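Local coordinates for perosamine synthetase (Caulobacter crescentus, PDB 3BN1), which catalyses the pyridoxal 5'-phosphate-dependent transfer of an amino group from L-glutamate to GDP-4-keto-6-deoxy-D-mannose, giving GDP-perosamine for O-antigen synthesis, at the interface of chains A and B. Coordinates in Å, arbitrary orientation; residue numbers count along the deposited sequence, not the author numbering. Chains: chain A/B, Perosamine synthetase.

Contact 1: the interface of chains A and B. Residues chain A 34-35, 60, 215, 231, 233, 235; chain B 61, 63-64, 185, 193-194.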
# COMPACT_ATOMS: atom_id res chain seq x y z
N SER A 34 -5.27 -13.05 -0.85
CA SER A 34 -5.17 -11.88 0.04
C SER A 34 -3.84 -11.90 0.80
O SER A 34 -2.91 -12.64 0.46
CB SER A 34 -6.40 -11.81 0.97
OG SER A 34 -6.53 -10.56 1.62
N SER A 35 -3.78 -11.09 1.85
CA SER A 35 -2.59 -10.93 2.64
C SER A 35 -2.36 -11.97 3.71
O SER A 35 -1.74 -11.65 4.72
CB SER A 35 -2.45 -9.53 3.22
OG SER A 35 -3.67 -9.21 3.86
N ASN A 60 3.55 -3.97 0.96
CA ASN A 60 2.98 -3.78 -0.35
C ASN A 60 3.78 -2.99 -1.38
O ASN A 60 3.47 -3.03 -2.56
CB ASN A 60 1.52 -3.38 -0.29
CG ASN A 60 1.26 -2.18 0.61
OD1 ASN A 60 0.13 -1.73 0.73
ND2 ASN A 60 2.30 -1.69 1.26
N GLN A 215 -2.24 -3.24 10.39
CA GLN A 215 -3.23 -2.29 10.89
C GLN A 215 -3.09 -2.03 12.37
O GLN A 215 -4.04 -1.56 12.95
CB GLN A 215 -4.65 -2.70 10.58
CG GLN A 215 -4.93 -2.82 9.06
CD GLN A 215 -5.42 -1.54 8.43
OE1 GLN A 215 -5.05 -0.46 8.90
NE2 GLN A 215 -6.39 -1.63 7.50
N ASN A 231 -2.03 -0.16 6.55
CA ASN A 231 -2.33 -1.37 5.77
C ASN A 231 -1.22 -1.46 4.72
O ASN A 231 -1.31 -0.92 3.61
CB ASN A 231 -3.74 -1.49 5.11
CG ASN A 231 -3.88 -2.80 4.35
OD1 ASN A 231 -2.89 -3.56 4.22
ND2 ASN A 231 -5.07 -3.04 3.76
N ARG A 233 0.40 -4.55 4.06
CA ARG A 233 0.68 -5.97 3.88
C ARG A 233 0.83 -6.35 2.43
O ARG A 233 0.10 -5.86 1.59
CB ARG A 233 -0.49 -6.81 4.39
CG ARG A 233 -0.84 -6.46 5.81
CD ARG A 233 -2.15 -7.18 6.21
NE ARG A 233 -3.35 -6.57 5.61
CZ ARG A 233 -4.42 -6.12 6.30
NH1 ARG A 233 -4.47 -6.25 7.62
NH2 ARG A 233 -5.49 -5.61 5.65
N THR A 235 0.24 -9.12 -0.64
CA THR A 235 -0.65 -10.23 -0.92
C THR A 235 0.12 -11.56 -1.13
O THR A 235 1.34 -11.57 -1.45
CB THR A 235 -1.48 -10.03 -2.20
OG1 THR A 235 -0.63 -9.90 -3.39
CG2 THR A 235 -2.44 -8.88 -1.99
N ASN B 61 -5.36 -0.49 -1.32
CA ASN B 61 -6.28 -0.99 -0.28
C ASN B 61 -7.29 0.06 0.16
O ASN B 61 -7.17 1.18 -0.28
CB ASN B 61 -5.61 -1.64 0.91
CG ASN B 61 -4.72 -0.70 1.66
OD1 ASN B 61 -5.18 0.24 2.30
ND2 ASN B 61 -3.46 -1.06 1.71
N THR B 63 -7.78 1.25 3.10
CA THR B 63 -7.16 2.21 4.06
C THR B 63 -6.40 3.35 3.36
O THR B 63 -6.64 4.54 3.59
CB THR B 63 -6.26 1.44 4.93
OG1 THR B 63 -7.11 0.48 5.61
CG2 THR B 63 -5.63 2.40 5.95
N THR B 64 -5.47 2.99 2.49
CA THR B 64 -4.75 4.01 1.72
C THR B 64 -5.75 4.79 0.86
O THR B 64 -5.51 5.94 0.52
CB THR B 64 -3.62 3.38 0.83
OG1 THR B 64 -4.17 2.47 -0.14
CG2 THR B 64 -2.66 2.57 1.75
N PHE B 185 -10.63 -5.92 0.19
CA PHE B 185 -9.87 -6.81 1.07
C PHE B 185 -10.56 -8.15 0.95
O PHE B 185 -11.72 -8.27 0.55
CB PHE B 185 -9.90 -6.29 2.51
CG PHE B 185 -9.18 -7.17 3.47
CD1 PHE B 185 -7.82 -7.43 3.35
CD2 PHE B 185 -9.90 -7.81 4.47
CE1 PHE B 185 -7.13 -8.26 4.27
CE2 PHE B 185 -9.25 -8.61 5.38
CZ PHE B 185 -7.86 -8.84 5.28
N GLY B 193 -8.23 -9.36 -3.08
CA GLY B 193 -7.25 -9.92 -2.13
C GLY B 193 -6.92 -8.77 -1.15
O GLY B 193 -7.16 -8.81 0.07
N GLU B 194 -6.36 -7.70 -1.73
CA GLU B 194 -6.14 -6.41 -1.04
C GLU B 194 -6.34 -5.42 -2.19
O GLU B 194 -5.80 -5.62 -3.28
CB GLU B 194 -4.72 -6.20 -0.55
CG GLU B 194 -4.39 -6.97 0.64
CD GLU B 194 -4.78 -6.27 1.91
OE1 GLU B 194 -5.48 -5.22 1.93
OE2 GLU B 194 -4.26 -6.80 2.91
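Two active-site segments of one subunit of this PLP-dependent aminotransferase, the start of helix 62-72 and the stretch around B:Lys188, the lysine that carries the cofactor in this family, meet loops of the other subunit here, part of the homodimer interface. The carboxylate of B:Glu194 is the anchor, its chain bent at chi2. Its OE2 takes two bonds on different sides: the hydroxyl A:Ser35 OG, 2.7 Å from B:Glu194 OE2, uses the anti lone pair, while the guanidinium A:Arg233 NE, 2.9 Å from B:Glu194 OE2, lies on the syn lone pair and makes a salt bridge. The arginine crosses the glutamate at about a right angle. The other oxygen, B:Glu194 OE1, receives the amide A:Asn231 ND2 at 2.9 Å, nearly straight (172° at H) but from above the carboxylate plane. These donors, with the arginine's positive charge, would favour the ionised carboxylate.

A:Asn231 has CG anti to its backbone N (chi1 -180°), which lays its amide over that of B:Asn61; the planes are 10° apart and the side chains run past each other in opposite directions. B:Asn61 ND2 also gives a bond to the backbone oxygen A:Asn231 O (2.9 Å), from above the carbonyl plane. The asparagine is steadied within its own chain, where B:Thr64 N donates to B:Asn61 OD1 at 2.8 Å, consistent with an N-cap of helix 62-72. Next to it, A:Gln215 meets B:Thr63 tip to tip, NE2 to OG1 at 2.9 Å. B:Phe185, one of the 2-oxoglutarate pocket residues, turns CE1 towards A:Arg233 NH2 (3.4 Å). In the fold, A:Asn231 and A:Arg233 lie in the loop leading to helix 236-247, and B:Glu194 just precedes strand 196-200.

Contact 2: the interface of chains A and B. Residues chain A 215, 225, 227-230; chain B 89, 93, 97, 328-329.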
# COMPACT_ATOMS: atom_id res chain seq x y z
N GLN A 215 -2.24 -3.24 10.39
CA GLN A 215 -3.23 -2.29 10.89
C GLN A 215 -3.09 -2.03 12.37
O GLN A 215 -4.04 -1.56 12.95
CB GLN A 215 -4.65 -2.70 10.58
CG GLN A 215 -4.93 -2.82 9.06
CD GLN A 215 -5.42 -1.54 8.43
OE1 GLN A 215 -5.05 -0.46 8.90
NE2 GLN A 215 -6.39 -1.63 7.50
N PHE A 225 -6.65 -3.13 19.05
CA PHE A 225 -5.70 -2.24 18.36
C PHE A 225 -5.04 -1.35 19.41
O PHE A 225 -5.55 -0.33 19.82
CB PHE A 225 -6.48 -1.38 17.36
CG PHE A 225 -7.05 -2.21 16.23
CD1 PHE A 225 -6.29 -2.48 15.09
CD2 PHE A 225 -8.31 -2.77 16.34
CE1 PHE A 225 -6.78 -3.30 14.08
CE2 PHE A 225 -8.81 -3.59 15.34
CZ PHE A 225 -8.04 -3.88 14.22
N ILE A 227 -2.26 0.29 18.90
CA ILE A 227 -1.63 1.50 18.38
C ILE A 227 -2.23 1.84 17.02
O ILE A 227 -2.99 1.04 16.44
CB ILE A 227 -0.16 1.24 18.04
CG1 ILE A 227 -0.10 0.02 17.13
CG2 ILE A 227 0.68 1.03 19.26
CD1 ILE A 227 1.29 -0.27 16.70
N VAL A 228 -1.80 2.98 16.48
CA VAL A 228 -2.26 3.38 15.15
C VAL A 228 -1.31 2.72 14.17
O VAL A 228 -0.12 2.92 14.33
CB VAL A 228 -2.14 4.87 14.95
CG1 VAL A 228 -2.35 5.19 13.43
CG2 VAL A 228 -3.13 5.55 15.80
N GLY A 229 -1.80 1.88 13.25
CA GLY A 229 -0.96 1.19 12.26
C GLY A 229 -1.47 1.54 10.86
O GLY A 229 -2.13 2.59 10.64
N PHE A 230 -1.02 0.72 9.91
CA PHE A 230 -1.24 0.96 8.48
C PHE A 230 -1.66 -0.31 7.81
O PHE A 230 -1.60 -1.41 8.40
CB PHE A 230 0.08 1.33 7.83
CG PHE A 230 0.81 2.40 8.58
CD1 PHE A 230 0.37 3.71 8.50
CD2 PHE A 230 1.96 2.11 9.36
CE1 PHE A 230 1.01 4.72 9.17
CE2 PHE A 230 2.59 3.12 10.08
CZ PHE A 230 2.10 4.44 9.99
N ILE B 89 -11.19 0.61 12.53
CA ILE B 89 -10.22 1.63 12.87
C ILE B 89 -9.66 2.49 11.76
O ILE B 89 -9.27 3.62 12.01
CB ILE B 89 -9.08 1.09 13.79
CG1 ILE B 89 -8.42 2.23 14.57
CG2 ILE B 89 -8.09 0.18 13.01
CD1 ILE B 89 -7.76 1.69 15.86
N ASN B 93 -8.00 6.29 11.62
CA ASN B 93 -6.58 6.39 11.33
C ASN B 93 -6.31 7.23 10.09
O ASN B 93 -5.36 8.08 10.04
CB ASN B 93 -6.02 4.98 11.12
CG ASN B 93 -5.83 4.23 12.40
OD1 ASN B 93 -5.96 4.81 13.48
ND2 ASN B 93 -5.50 2.92 12.31
N TYR B 97 -3.56 10.09 9.80
CA TYR B 97 -2.40 10.13 8.95
C TYR B 97 -2.25 11.56 8.37
O TYR B 97 -1.16 11.99 8.07
CB TYR B 97 -2.63 9.24 7.74
CG TYR B 97 -2.84 7.77 8.06
CD1 TYR B 97 -2.27 7.16 9.18
CD2 TYR B 97 -3.45 6.95 7.12
CE1 TYR B 97 -2.46 5.79 9.44
CE2 TYR B 97 -3.69 5.63 7.39
CZ TYR B 97 -3.11 5.02 8.50
OH TYR B 97 -3.37 3.67 8.66
N PRO B 328 -5.58 3.68 21.03
CA PRO B 328 -5.25 4.84 20.20
C PRO B 328 -6.22 6.00 20.32
O PRO B 328 -5.87 7.13 19.97
CB PRO B 328 -5.32 4.29 18.75
CG PRO B 328 -5.15 2.89 18.93
CD PRO B 328 -5.89 2.54 20.16
N TYR B 329 -7.44 5.75 20.76
CA TYR B 329 -8.39 6.84 20.64
C TYR B 329 -9.16 7.05 21.92
O TYR B 329 -10.22 7.68 21.92
CB TYR B 329 -9.37 6.70 19.43
CG TYR B 329 -8.65 6.77 18.07
CD1 TYR B 329 -7.90 7.91 17.73
CD2 TYR B 329 -8.55 5.66 17.24
CE1 TYR B 329 -7.18 7.98 16.54
CE2 TYR B 329 -7.79 5.71 16.03
CZ TYR B 329 -7.13 6.90 15.68
OH TYR B 329 -6.33 7.01 14.55
O HOH W 1 -4.44 0.94 14.26
O HOH W 2 -5.59 1.92 9.42
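The phenol B:Tyr97 OH donates to the backbone oxygen A:Gly229 O at 2.6 Å, lying in the carbonyl plane on a lone pair with a C=O...donor angle of 138°. The glycine oxygen sits at the edge of the tyrosine ring, in its plane. Alongside, the ring of A:Phe230 crosses that of B:Tyr97 obliquely, CD1 against CE1 at 3.6 Å, so the tyrosine pairs a polar tip with an apolar flank.

A:Val228 contributes both branches. CG1, anti to the backbone N (chi1 168°), packs against the amide of B:Asn93, and CG2 rests near B:Pro328 CB and the hydroxyl of B:Tyr329. Farther along the loop, B:Ile89 and A:Phe225 slide past each other in opposite directions: the methyl B:Ile89 CG2 stands over one ring face, 3.9 Å from the A:Phe225 ring centroid and offset toward the rim, while B:Ile89 CD1 reaches A:Phe225 CB, the methylene carbon that carries the ring. The pyrrolidine of B:Pro328 lies against the backbone of A:Phe225 and A:Ile227.

Two waters join the polar atoms. Water 1 is bound by A:Gln215 O, A:Ile227 O, A:Gly229 N and the amide B:Asn93 ND2, the last at 3.0 Å, so it ties two loop stretches of chain A to helix 90-97 of chain B. Water 2 links the side-chain oxygen A:Gln215 OE1, 2.5 Å from it, to B:Asn93 ND2 and B:Tyr97 OH. The amide nitrogen of B:Asn93 thus serves both waters.

What sets these groups is largely chain B. B:Asn93 and B:Tyr97 lie a helical turn apart on helix 90-97, both with CG anti to the carbonyl carbon, which points them to the same partner loop. The rotation of the asparagine amide is fixed from behind: B:Tyr329 OH donates to B:Asn93 OD1 at 2.5 Å, in the carbonyl plane on a lone pair, with a C=O...donor angle of 145°.

The C-alpha centres of contact 1 and contact 2 lie about 15 Å apart, and A:Gln215 belongs to both. Its side chain divides the work: the amide nitrogen serves contact 1, whereas the amide oxygen serves contact 2 through water. The chain A loop also runs through both, residues 225-230 supplying contact 2 and A:Asn231 and A:Arg233 following in contact 1, so one continuous segment is fastened first to helix 90-97 and the 3-10 helix 327-332, then to B:Asn61 at the start of helix 62-72 and to B:Glu194. By the two-fold symmetry each contact recurs with the chains exchanged, and the homodimer is therefore clasped reciprocally beside both active sites.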